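Local coordinates for protein DNA alpha-glucosyltransferase (Enterobacteria phage T4, PDB 1Y6F) that is a phage T4 glucosyltransferase of the GT-B fold, with two parallel-sheet halves and uridine-5'-diphosphate-glucose bound in the cleft between them, at residues S51-K56 against Y278-M283; Y215-F220 against F292-S297; T232-L237 against A272-C277. One frame throughout, in Å; residues are numbered along the deposited sequence.

Contact 1 (S51-K56 against Y278-M283); sequences SSHDHK and YINSEM. With UPG (uridine-5'-diphosphate-glucose), chain E.
S52 meets Y278 and N280 beside the uracil of UPG. S52 OG donates to Y278 O at 3.0 Å, nearly along the C=O axis. S52 O accepts from N280 N at 2.8 Å, in the carbonyl plane and on a lone pair. I279 holds the N-cap position, so this second bond serves an N-H of the first helical turn.

The N280 side chain continues the contact. Its CB lies 3.2 Å from S52 O and 4.0 Å from CD2 of H53, and near UPG O2. CG is anti to the backbone N (chi1 -170°), which turns the amide in toward UPG. The H53 and N280 side chains cross obliquely, with the imidazole and amide planes 25° apart. At the tip, ND2 is hydrogen-bonded to OE1 of E314 and makes a weak bond to UPG O2. The edge of the H53 ring comes near the ribose oxygen O4C.

Y278 binds the base with its backbone and its ring. Its N donates to UPG O4 at 2.9 Å, and its O accepts from UPG N3 at 2.8 Å, both almost straight. CG stands between the backbone N and the carbonyl carbon (chi1 62°). This folds the phenol back, so that UPG N3 lies over the ring centre, 3.1 Å above the plane. M283 CG is on the opposite face, toward the rim.

Y278 O takes two donors, S52 OG and UPG N3, and is probably polarised by them. One peptide carbonyl joins the loop from the first half, the second half and the uracil, consistent with a base pocket completed across the GT-B cleft.

Contact 2 (Y215-F220 against F292-S297); sequences YQMFDF and FGYQLS
The phenol ring of Y294 carries M217 over one face, and the F220 ring turns its edge to the Y294 hydroxyl. The first pairing is a Met-aromatic contact. It lies where helix 214-225 packs on the second parallel sheet of the GT-B fold, in the Rossmann-like manner of such domains.

M217 CE stands over the ring centre, 3.5 Å from the centroid and 10° off the normal, a CH-pi contact. SD is further out over the same face, 3.5 Å from Y294 CG. The M217 chain starts with CG anti to the backbone N (chi1 -171°) and then bends at chi2. That bend carries the thioether from the helix onto the ring.

F220 CE2 comes 3.5 Å from Y294 OH, near the plane of the F220 ring, and 4.0 Å from Y294 CE1. The two side chains cross at about a right angle. The polar end of Y294 is satisfied by ND2 of N202, on strand 201-205. F220 also meets F351 edge-to-face, and I363 of helix 356-368 touches Y294.

Y294 and L296 both point toward the helix, while Q295 between them points away. Q295 OE1 accepts from S297 N at 3.1 Å, which ties the side chain to the backbone two residues on. Q295 NE2 is hydrogen-bonded to OG1 of T311.

Past Y294, the contact passes to Q216 and L296. W325 of the neighbouring strand 321-325 touches both. L296 sends one methyl under the start of the segment: CD2 lies 4.0 Å from Q216 CB and 4.3 Å from M217 N.

Contact 3 (T232-L237 against A272-C277); sequences TVMEGL and AQILDC. With UPG (uridine-5'-diphosphate-glucose), chain E.
Strands 232-235 and 272-275 run side by side in parallel, their axes 22° apart and 4.6 Å at closest approach. V233 pairs with Q273, M234 with I274 and E235 with L275. The ladder alternates as parallel pairing requires. Q273 N donates to T232 O, M234 N to Q273 O at 3.0 Å, and L275 N to M234 O at 2.7 Å. G236 N then donates to L275 O at 2.9 Å, and L237 N adds a weak bond to the same oxygen. G236 has a positive phi (103°). At its backbone angles a side chain would be jammed against the carbonyl O of E235, which calls for glycine. The regular strand pairing stops at E235.

M234 and I274 share one face of the sheet and lie alongside each other. I274 CD1 presses on M234 CB at 3.3 Å and also touches SD. The other branch of I274, CG2, is anti to the backbone N (chi1 -51° for CG1) and reaches L237 CB at 3.5 Å. One isoleucine therefore packs against both the strand and the turn after it.

E235 and L275 pair on the opposite face, pointing the same way. L275 CD2 lies 3.5 Å from E235 OE1, against the extended glutamate chain. The carboxylate has its own partners: OE2 makes salt bridges with R203 and R286. The two arginines probably favour the ionised glutamate.

Beyond the strands, D276 OD2 is hydrogen-bonded to OH of Y255, and G236 O accepts from R49. C277 CA comes within 3.6 Å of UPG O4. A ligand beside the loops at the C-terminal ends of parallel strands is typical of the Rossmann-like domains of the GT-B fold.

In the fold
From the N terminus, the chain first lays down strands 5-10 and 36-42 of the first sheet. The loop 51-56 follows and meets 278-283, so contact 1 closes a long loop and ties the two halves together beside UPG. Segment 215-220 lies inside that loop, but its partner 292-297 lies beyond 278-283, so contacts 1 and 2 cross. Contact 3 is nested within both loops. Contacts 2 and 3 share the second sheet, and F218 and M217 of helix 214-225 pack on A272, M234 and I274. Contacts 1 and 3 meet where Y278 and M283 touch E235. Strand 272-275, helix 280-287 and strand 290-295 follow in succession.

Contact 1 (S51-K56 against Y278-M283)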
loop_
_atom_site.group_PDB
_atom_site.type_symbol
_atom_site.label_atom_id
_atom_site.label_comp_id
_atom_site.label_asym_id
_atom_site.label_seq_id
_atom_site.Cartn_x
_atom_site.Cartn_y
_atom_site.Cartn_z
ATOM N N SER C 51 9.006 1.027 11.762
ATOM C CA SER C 51 9.070 2.478 11.957
ATOM C C SER C 51 8.877 3.304 10.676
ATOM O O SER C 51 8.998 4.531 10.688
ATOM C CB SER C 51 10.412 2.841 12.601
ATOM O OG SER C 51 10.645 2.060 13.760
ATOM N N SER C 52 8.579 2.631 9.575
ATOM C CA SER C 52 8.371 3.305 8.307
ATOM C C SER C 52 7.377 4.461 8.400
ATOM O O SER C 52 7.509 5.460 7.692
ATOM C CB SER C 52 7.890 2.292 7.282
ATOM O OG SER C 52 8.914 1.356 6.996
ATOM N N HIS C 53 6.375 4.322 9.262
ATOM C CA HIS C 53 5.376 5.378 9.440
ATOM C C HIS C 53 5.409 5.845 10.888
ATOM O O HIS C 53 5.779 5.080 11.773
ATOM C CB HIS C 53 3.988 4.850 9.105
ATOM C CG HIS C 53 3.912 4.141 7.793
ATOM N ND1 HIS C 53 4.333 2.840 7.623
ATOM C CD2 HIS C 53 3.496 4.562 6.577
ATOM C CE1 HIS C 53 4.181 2.489 6.358
ATOM N NE2 HIS C 53 3.677 3.517 5.702
ATOM N N ASP C 54 5.039 7.092 11.144
ATOM C CA ASP C 54 5.049 7.579 12.522
ATOM C C ASP C 54 3.722 7.296 13.213
ATOM O O ASP C 54 2.705 7.931 12.928
ATOM C CB ASP C 54 5.351 9.077 12.580
ATOM C CG ASP C 54 5.303 9.617 14.002
ATOM O OD1 ASP C 54 4.182 9.780 14.540
ATOM O OD2 ASP C 54 6.385 9.861 14.589
ATOM N N HIS C 55 3.757 6.345 14.140
ATOM C CA HIS C 55 2.578 5.912 14.885
ATOM C C HIS C 55 2.926 5.753 16.373
ATOM O O HIS C 55 2.045 5.744 17.233
ATOM C CB HIS C 55 2.161 4.547 14.373
ATOM C CG HIS C 55 3.206 3.514 14.608
ATOM N ND1 HIS C 55 4.328 3.406 13.814
ATOM C CD2 HIS C 55 3.384 2.646 15.632
ATOM C CE1 HIS C 55 5.152 2.517 14.339
ATOM N NE2 HIS C 55 4.604 2.042 15.443
ATOM N N LYS C 56 4.218 5.593 16.648
ATOM C CA LYS C 56 4.744 5.384 17.998
ATOM C C LYS C 56 4.154 6.209 19.142
ATOM O O LYS C 56 4.107 5.737 20.278
ATOM C CB LYS C 56 6.269 5.550 17.980
ATOM C CG LYS C 56 7.031 4.262 18.260
ATOM C CD LYS C 56 8.453 4.309 17.722
ATOM C CE LYS C 56 8.499 4.144 16.196
ATOM N NZ LYS C 56 8.069 2.787 15.733
ATOM N N TYR C 278 12.661 1.800 3.862
ATOM C CA TYR C 278 12.680 3.231 4.075
ATOM C C TYR C 278 11.654 3.774 5.014
ATOM O O TYR C 278 10.678 3.106 5.358
ATOM C CB TYR C 278 12.539 3.951 2.729
ATOM C CG TYR C 278 11.241 3.670 1.993
ATOM C CD1 TYR C 278 10.079 4.393 2.271
ATOM C CD2 TYR C 278 11.182 2.693 1.005
ATOM C CE1 TYR C 278 8.900 4.149 1.570
ATOM C CE2 TYR C 278 10.006 2.442 0.305
ATOM C CZ TYR C 278 8.876 3.172 0.591
ATOM O OH TYR C 278 7.734 2.939 -0.128
ATOM N N ILE C 279 11.909 5.009 5.427
ATOM C CA ILE C 279 11.020 5.733 6.294
ATOM C C ILE C 279 10.177 6.479 5.278
ATOM O O ILE C 279 10.700 7.204 4.440
ATOM C CB ILE C 279 11.800 6.694 7.192
ATOM C CG1 ILE C 279 12.597 5.880 8.213
ATOM C CG2 ILE C 279 10.854 7.651 7.895
ATOM C CD1 ILE C 279 13.156 6.706 9.351
ATOM N N ASN C 280 8.870 6.261 5.338
ATOM C CA ASN C 280 7.941 6.862 4.397
ATOM C C ASN C 280 8.066 8.370 4.158
ATOM O O ASN C 280 8.099 8.799 3.010
ATOM C CB ASN C 280 6.513 6.504 4.815
ATOM C CG ASN C 280 5.500 6.870 3.767
ATOM O OD1 ASN C 280 4.974 7.977 3.759
ATOM N ND2 ASN C 280 5.232 5.945 2.861
ATOM N N SER C 281 8.132 9.175 5.215
ATOM C CA SER C 281 8.248 10.621 5.040
ATOM C C SER C 281 9.571 10.992 4.391
ATOM O O SER C 281 9.653 11.977 3.669
ATOM C CB SER C 281 8.120 11.347 6.379
ATOM O OG SER C 281 8.983 10.767 7.341
ATOM N N GLU C 282 10.608 10.208 4.642
ATOM C CA GLU C 282 11.902 10.486 4.033
ATOM C C GLU C 282 11.823 10.207 2.543
ATOM O O GLU C 282 12.243 11.019 1.724
ATOM C CB GLU C 282 12.993 9.607 4.646
ATOM C CG GLU C 282 13.483 10.078 6.003
ATOM C CD GLU C 282 14.501 9.129 6.604
ATOM O OE1 GLU C 282 15.307 8.561 5.836
ATOM O OE2 GLU C 282 14.502 8.960 7.843
ATOM N N MET C 283 11.282 9.047 2.198
ATOM C CA MET C 283 11.144 8.661 0.805
ATOM C C MET C 283 10.381 9.717 0.001
ATOM O O MET C 283 10.834 10.112 -1.066
ATOM C CB MET C 283 10.445 7.296 0.712
ATOM C CG MET C 283 10.210 6.782 -0.706
ATOM S SD MET C 283 8.793 7.574 -1.495
ATOM C CE MET C 283 7.476 6.574 -0.842
HETATM N N1 UPG E . 6.671 1.816 2.779
HETATM C C2 UPG E . 7.544 2.443 3.641
HETATM N N3 UPG E . 8.759 1.825 3.780
HETATM C C4 UPG E . 9.180 0.675 3.151
HETATM C C5 UPG E . 8.229 0.104 2.252
HETATM C C6 UPG E . 7.037 0.682 2.098
HETATM O O2 UPG E . 7.266 3.473 4.232
HETATM O O4 UPG E . 10.278 0.204 3.431
HETATM C C1C UPG E . 5.325 2.381 2.644
HETATM C C2C UPG E . 4.925 2.845 1.246
HETATM O O2C UPG E . 5.334 4.179 1.048
HETATM C C3C UPG E . 3.406 2.719 1.329
HETATM C C4C UPG E . 3.233 1.447 2.148
HETATM O O4C UPG E . 4.412 1.363 2.989
HETATM O O3C UPG E . 2.863 3.821 2.048
HETATM C C5C UPG E . 3.103 0.176 1.340
HETATM O O5C UPG E . 1.783 0.071 0.831
HETATM P PA UPG E . 1.479 -0.448 -0.639
HETATM O O1A UPG E . 0.014 -0.618 -0.713
HETATM O O2A UPG E . 2.155 0.461 -1.601
HETATM O O3A UPG E . 2.227 -1.896 -0.718
HETATM P PB UPG E . 1.985 -3.266 0.134
HETATM O O1B UPG E . 2.039 -4.396 -0.819
HETATM O O2B UPG E . 2.935 -3.234 1.263
HETATM O O3B UPG E . 0.489 -3.107 0.671
HETATM C "C1'" UPG E . -0.506 -4.174 0.840
HETATM C "C2'" UPG E . -1.004 -4.817 -0.456
HETATM C "C3'" UPG E . -1.540 -3.693 -1.349
HETATM C "C4'" UPG E . -2.688 -2.958 -0.629
HETATM C "C5'" UPG E . -2.271 -2.515 0.791
HETATM C "C6'" UPG E . -3.446 -2.032 1.627
HETATM O "O2'" UPG E . 0.039 -5.535 -1.098
HETATM O "O3'" UPG E . -1.993 -4.214 -2.592
HETATM O "O4'" UPG E . -3.054 -1.812 -1.388
HETATM O "O5'" UPG E . -1.642 -3.606 1.527
HETATM O "O6'" UPG E . -4.695 -2.453 1.083
#

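Contact 2 (Y215-F220 against F292-S297)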
loop_
_atom_site.group_PDB
_atom_site.type_symbol
_atom_site.label_atom_id
_atom_site.label_comp_id
_atom_site.label_asym_id
_atom_site.label_seq_id
_atom_site.Cartn_x
_atom_site.Cartn_y
_atom_site.Cartn_z
ATOM N N TYR C 215 11.956 -6.614 -11.373
ATOM C CA TYR C 215 12.775 -7.133 -12.465
ATOM C C TYR C 215 12.792 -6.172 -13.653
ATOM O O TYR C 215 13.856 -5.792 -14.146
ATOM C CB TYR C 215 12.240 -8.496 -12.925
ATOM C CG TYR C 215 12.723 -9.673 -12.104
ATOM C CD1 TYR C 215 11.862 -10.732 -11.794
ATOM C CD2 TYR C 215 14.051 -9.747 -11.664
ATOM C CE1 TYR C 215 12.313 -11.836 -11.067
ATOM C CE2 TYR C 215 14.510 -10.844 -10.939
ATOM C CZ TYR C 215 13.637 -11.884 -10.645
ATOM O OH TYR C 215 14.088 -12.973 -9.936
ATOM N N GLN C 216 11.606 -5.780 -14.104
ATOM C CA GLN C 216 11.491 -4.886 -15.238
ATOM C C GLN C 216 12.173 -3.534 -15.028
ATOM O O GLN C 216 12.532 -2.865 -16.000
ATOM C CB GLN C 216 10.020 -4.675 -15.599
ATOM C CG GLN C 216 9.006 -5.420 -14.730
ATOM C CD GLN C 216 9.069 -6.930 -14.868
ATOM O OE1 GLN C 216 9.798 -7.602 -14.144
ATOM N NE2 GLN C 216 8.300 -7.470 -15.805
ATOM N N MET C 217 12.355 -3.124 -13.777
ATOM C CA MET C 217 13.005 -1.843 -13.511
ATOM C C MET C 217 14.485 -2.007 -13.789
ATOM O O MET C 217 15.115 -1.134 -14.391
ATOM C CB MET C 217 12.807 -1.417 -12.058
ATOM C CG MET C 217 13.257 0.005 -11.747
ATOM S SD MET C 217 12.235 1.269 -12.569
ATOM C CE MET C 217 13.422 2.599 -12.613
ATOM N N PHE C 218 15.035 -3.132 -13.339
ATOM C CA PHE C 218 16.448 -3.451 -13.545
ATOM C C PHE C 218 16.718 -3.513 -15.038
ATOM O O PHE C 218 17.686 -2.950 -15.538
ATOM C CB PHE C 218 16.788 -4.816 -12.946
ATOM C CG PHE C 218 17.093 -4.786 -11.477
ATOM C CD1 PHE C 218 18.025 -3.890 -10.965
ATOM C CD2 PHE C 218 16.498 -5.702 -10.614
ATOM C CE1 PHE C 218 18.369 -3.910 -9.621
ATOM C CE2 PHE C 218 16.836 -5.728 -9.273
ATOM C CZ PHE C 218 17.777 -4.828 -8.775
ATOM N N ASP C 219 15.842 -4.225 -15.732
ATOM C CA ASP C 219 15.927 -4.407 -17.168
ATOM C C ASP C 219 15.897 -3.047 -17.864
ATOM O O ASP C 219 16.716 -2.756 -18.726
ATOM C CB ASP C 219 14.747 -5.274 -17.623
ATOM C CG ASP C 219 14.908 -5.793 -19.032
ATOM O OD1 ASP C 219 13.998 -6.505 -19.504
ATOM O OD2 ASP C 219 15.942 -5.493 -19.666
ATOM N N PHE C 220 14.952 -2.212 -17.465
ATOM C CA PHE C 220 14.794 -0.890 -18.045
ATOM C C PHE C 220 16.007 0.006 -17.795
ATOM O O PHE C 220 16.327 0.870 -18.610
ATOM C CB PHE C 220 13.548 -0.230 -17.463
ATOM C CG PHE C 220 13.189 1.071 -18.112
ATOM C CD1 PHE C 220 12.738 1.107 -19.433
ATOM C CD2 PHE C 220 13.263 2.255 -17.393
ATOM C CE1 PHE C 220 12.359 2.309 -20.022
ATOM C CE2 PHE C 220 12.885 3.468 -17.971
ATOM C CZ PHE C 220 12.431 3.495 -19.285
ATOM N N PHE C 292 11.399 11.002 -12.099
ATOM C CA PHE C 292 10.349 10.016 -12.289
ATOM C C PHE C 292 10.315 8.921 -11.224
ATOM O O PHE C 292 11.347 8.354 -10.868
ATOM C CB PHE C 292 10.507 9.367 -13.674
ATOM C CG PHE C 292 10.660 10.357 -14.788
ATOM C CD1 PHE C 292 11.850 11.059 -14.951
ATOM C CD2 PHE C 292 9.598 10.637 -15.632
ATOM C CE1 PHE C 292 11.975 12.038 -15.937
ATOM C CE2 PHE C 292 9.713 11.615 -16.627
ATOM C CZ PHE C 292 10.905 12.318 -16.775
ATOM N N GLY C 293 9.111 8.635 -10.737
ATOM C CA GLY C 293 8.919 7.595 -9.748
ATOM C C GLY C 293 8.309 6.399 -10.455
ATOM O O GLY C 293 7.448 6.554 -11.312
ATOM N N TYR C 294 8.751 5.204 -10.095
ATOM C CA TYR C 294 8.260 3.996 -10.733
ATOM C C TYR C 294 7.587 3.075 -9.746
ATOM O O TYR C 294 8.076 2.892 -8.635
ATOM C CB TYR C 294 9.416 3.259 -11.389
ATOM C CG TYR C 294 10.063 4.024 -12.511
ATOM C CD1 TYR C 294 9.886 3.628 -13.832
ATOM C CD2 TYR C 294 10.897 5.117 -12.247
ATOM C CE1 TYR C 294 10.531 4.284 -14.869
ATOM C CE2 TYR C 294 11.548 5.783 -13.281
ATOM C CZ TYR C 294 11.368 5.352 -14.589
ATOM O OH TYR C 294 12.086 5.928 -15.608
ATOM N N GLN C 295 6.471 2.494 -10.172
ATOM C CA GLN C 295 5.694 1.577 -9.346
ATOM C C GLN C 295 5.103 0.610 -10.349
ATOM O O GLN C 295 4.008 0.826 -10.865
ATOM C CB GLN C 295 4.594 2.351 -8.610
ATOM C CG GLN C 295 4.179 1.745 -7.271
ATOM C CD GLN C 295 3.171 0.626 -7.421
ATOM O OE1 GLN C 295 3.069 0.008 -8.471
ATOM N NE2 GLN C 295 2.428 0.351 -6.357
ATOM N N LEU C 296 5.843 -0.454 -10.636
ATOM C CA LEU C 296 5.412 -1.425 -11.628
ATOM C C LEU C 296 4.642 -2.644 -11.148
ATOM O O LEU C 296 4.907 -3.759 -11.595
ATOM C CB LEU C 296 6.619 -1.873 -12.454
ATOM C CG LEU C 296 7.058 -0.938 -13.589
ATOM C CD1 LEU C 296 7.092 0.495 -13.109
ATOM C CD2 LEU C 296 8.430 -1.350 -14.083
ATOM N N SER C 297 3.681 -2.443 -10.254
ATOM C CA SER C 297 2.882 -3.561 -9.773
ATOM C C SER C 297 2.142 -4.113 -10.980
ATOM O O SER C 297 1.441 -3.380 -11.673
ATOM C CB SER C 297 1.873 -3.098 -8.716
ATOM O OG SER C 297 2.526 -2.711 -7.518
#

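Contact 3 (T232-L237 against A272-C277)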
loop_
_atom_site.group_PDB
_atom_site.type_symbol
_atom_site.label_atom_id
_atom_site.label_comp_id
_atom_site.label_asym_id
_atom_site.label_seq_id
_atom_site.Cartn_x
_atom_site.Cartn_y
_atom_site.Cartn_z
ATOM N N THR C 232 19.527 5.359 -11.481
ATOM C CA THR C 232 18.375 4.657 -10.928
ATOM C C THR C 232 18.505 4.253 -9.469
ATOM O O THR C 232 19.506 3.671 -9.056
ATOM C CB THR C 232 18.054 3.396 -11.732
ATOM O OG1 THR C 232 17.499 3.783 -12.994
ATOM C CG2 THR C 232 17.048 2.522 -10.989
ATOM N N VAL C 233 17.468 4.569 -8.697
ATOM C CA VAL C 233 17.399 4.234 -7.280
ATOM C C VAL C 233 16.172 3.360 -7.045
ATOM O O VAL C 233 15.071 3.667 -7.506
ATOM C CB VAL C 233 17.244 5.483 -6.399
ATOM C CG1 VAL C 233 16.972 5.062 -4.964
ATOM C CG2 VAL C 233 18.496 6.336 -6.473
ATOM N N MET C 234 16.356 2.261 -6.337
ATOM C CA MET C 234 15.237 1.392 -6.044
ATOM C C MET C 234 15.146 1.319 -4.536
ATOM O O MET C 234 16.022 0.763 -3.876
ATOM C CB MET C 234 15.460 0.013 -6.648
ATOM C CG MET C 234 15.383 0.024 -8.145
ATOM S SD MET C 234 15.668 -1.593 -8.828
ATOM C CE MET C 234 14.117 -2.326 -8.514
ATOM N N GLU C 235 14.092 1.910 -3.990
ATOM C CA GLU C 235 13.908 1.924 -2.554
ATOM C C GLU C 235 12.920 0.903 -2.028
ATOM O O GLU C 235 11.835 0.746 -2.572
ATOM C CB GLU C 235 13.451 3.300 -2.095
ATOM C CG GLU C 235 14.414 4.407 -2.400
ATOM C CD GLU C 235 14.080 5.624 -1.602
ATOM O OE1 GLU C 235 13.432 5.446 -0.557
ATOM O OE2 GLU C 235 14.460 6.742 -1.995
ATOM N N GLY C 236 13.313 0.217 -0.957
ATOM C CA GLY C 236 12.431 -0.744 -0.331
ATOM C C GLY C 236 12.675 -2.210 -0.580
ATOM O O GLY C 236 11.853 -3.039 -0.193
ATOM N N LEU C 237 13.784 -2.550 -1.223
ATOM C CA LEU C 237 14.069 -3.951 -1.478
ATOM C C LEU C 237 14.775 -4.546 -0.279
ATOM O O LEU C 237 15.769 -3.995 0.189
ATOM C CB LEU C 237 14.960 -4.125 -2.709
ATOM C CG LEU C 237 14.320 -4.428 -4.066
ATOM C CD1 LEU C 237 15.337 -5.170 -4.908
ATOM C CD2 LEU C 237 13.086 -5.293 -3.914
ATOM N N ALA C 272 22.062 -0.221 -10.551
ATOM C CA ALA C 272 20.875 0.141 -9.788
ATOM C C ALA C 272 21.276 0.321 -8.321
ATOM O O ALA C 272 21.824 -0.595 -7.724
ATOM C CB ALA C 272 19.810 -0.966 -9.918
ATOM N N GLN C 273 21.031 1.500 -7.753
ATOM C CA GLN C 273 21.350 1.759 -6.345
ATOM C C GLN C 273 20.154 1.302 -5.485
ATOM O O GLN C 273 19.158 2.015 -5.393
ATOM C CB GLN C 273 21.574 3.257 -6.104
ATOM C CG GLN C 273 22.550 3.954 -7.043
ATOM C CD GLN C 273 24.003 3.622 -6.753
ATOM O OE1 GLN C 273 24.560 2.680 -7.319
ATOM N NE2 GLN C 273 24.619 4.390 -5.858
ATOM N N ILE C 274 20.260 0.133 -4.852
ATOM C CA ILE C 274 19.180 -0.418 -4.033
ATOM C C ILE C 274 19.178 0.004 -2.556
ATOM O O ILE C 274 20.163 -0.203 -1.857
ATOM C CB ILE C 274 19.216 -1.961 -4.068
ATOM C CG1 ILE C 274 19.276 -2.446 -5.508
ATOM C CG2 ILE C 274 17.981 -2.535 -3.396
ATOM C CD1 ILE C 274 18.156 -1.911 -6.367
ATOM N N LEU C 275 18.070 0.582 -2.085
ATOM C CA LEU C 275 17.942 0.990 -0.677
ATOM C C LEU C 275 17.131 -0.083 0.064
ATOM O O LEU C 275 16.062 -0.492 -0.387
ATOM C CB LEU C 275 17.256 2.360 -0.551
ATOM C CG LEU C 275 17.050 2.950 0.855
ATOM C CD1 LEU C 275 18.357 2.984 1.641
ATOM C CD2 LEU C 275 16.490 4.358 0.727
ATOM N N ASP C 276 17.669 -0.531 1.195
ATOM C CA ASP C 276 17.084 -1.588 2.023
ATOM C C ASP C 276 15.585 -1.497 2.275
ATOM O O ASP C 276 14.801 -2.275 1.732
ATOM C CB ASP C 276 17.806 -1.638 3.376
ATOM C CG ASP C 276 17.413 -2.848 4.206
ATOM O OD1 ASP C 276 17.838 -2.926 5.380
ATOM O OD2 ASP C 276 16.684 -3.725 3.684
ATOM N N CYS C 277 15.215 -0.568 3.147
ATOM C CA CYS C 277 13.833 -0.316 3.525
ATOM C C CYS C 277 13.825 1.176 3.809
ATOM O O CYS C 277 14.877 1.772 4.002
ATOM C CB CYS C 277 13.453 -1.101 4.789
ATOM S SG CYS C 277 13.806 -0.263 6.354
HETATM N N1 UPG E . 6.671 1.816 2.779
HETATM C C2 UPG E . 7.544 2.443 3.641
HETATM N N3 UPG E . 8.759 1.825 3.780
HETATM C C4 UPG E . 9.180 0.675 3.151
HETATM C C5 UPG E . 8.229 0.104 2.252
HETATM C C6 UPG E . 7.037 0.682 2.098
HETATM O O2 UPG E . 7.266 3.473 4.232
HETATM O O4 UPG E . 10.278 0.204 3.431
HETATM C C1C UPG E . 5.325 2.381 2.644
HETATM C C2C UPG E . 4.925 2.845 1.246
HETATM O O2C UPG E . 5.334 4.179 1.048
HETATM C C3C UPG E . 3.406 2.719 1.329
HETATM C C4C UPG E . 3.233 1.447 2.148
HETATM O O4C UPG E . 4.412 1.363 2.989
HETATM O O3C UPG E . 2.863 3.821 2.048
HETATM C C5C UPG E . 3.103 0.176 1.340
HETATM O O5C UPG E . 1.783 0.071 0.831
HETATM P PA UPG E . 1.479 -0.448 -0.639
HETATM O O1A UPG E . 0.014 -0.618 -0.713
HETATM O O2A UPG E . 2.155 0.461 -1.601
HETATM O O3A UPG E . 2.227 -1.896 -0.718
HETATM P PB UPG E . 1.985 -3.266 0.134
HETATM O O1B UPG E . 2.039 -4.396 -0.819
HETATM O O2B UPG E . 2.935 -3.234 1.263
HETATM O O3B UPG E . 0.489 -3.107 0.671
HETATM C "C1'" UPG E . -0.506 -4.174 0.840
HETATM C "C2'" UPG E . -1.004 -4.817 -0.456
HETATM C "C3'" UPG E . -1.540 -3.693 -1.349
HETATM C "C4'" UPG E . -2.688 -2.958 -0.629
HETATM C "C5'" UPG E . -2.271 -2.515 0.791
HETATM C "C6'" UPG E . -3.446 -2.032 1.627
HETATM O "O2'" UPG E . 0.039 -5.535 -1.098
HETATM O "O3'" UPG E . -1.993 -4.214 -2.592
HETATM O "O4'" UPG E . -3.054 -1.812 -1.388
HETATM O "O5'" UPG E . -1.642 -3.606 1.527
HETATM O "O6'" UPG E . -4.695 -2.453 1.083
#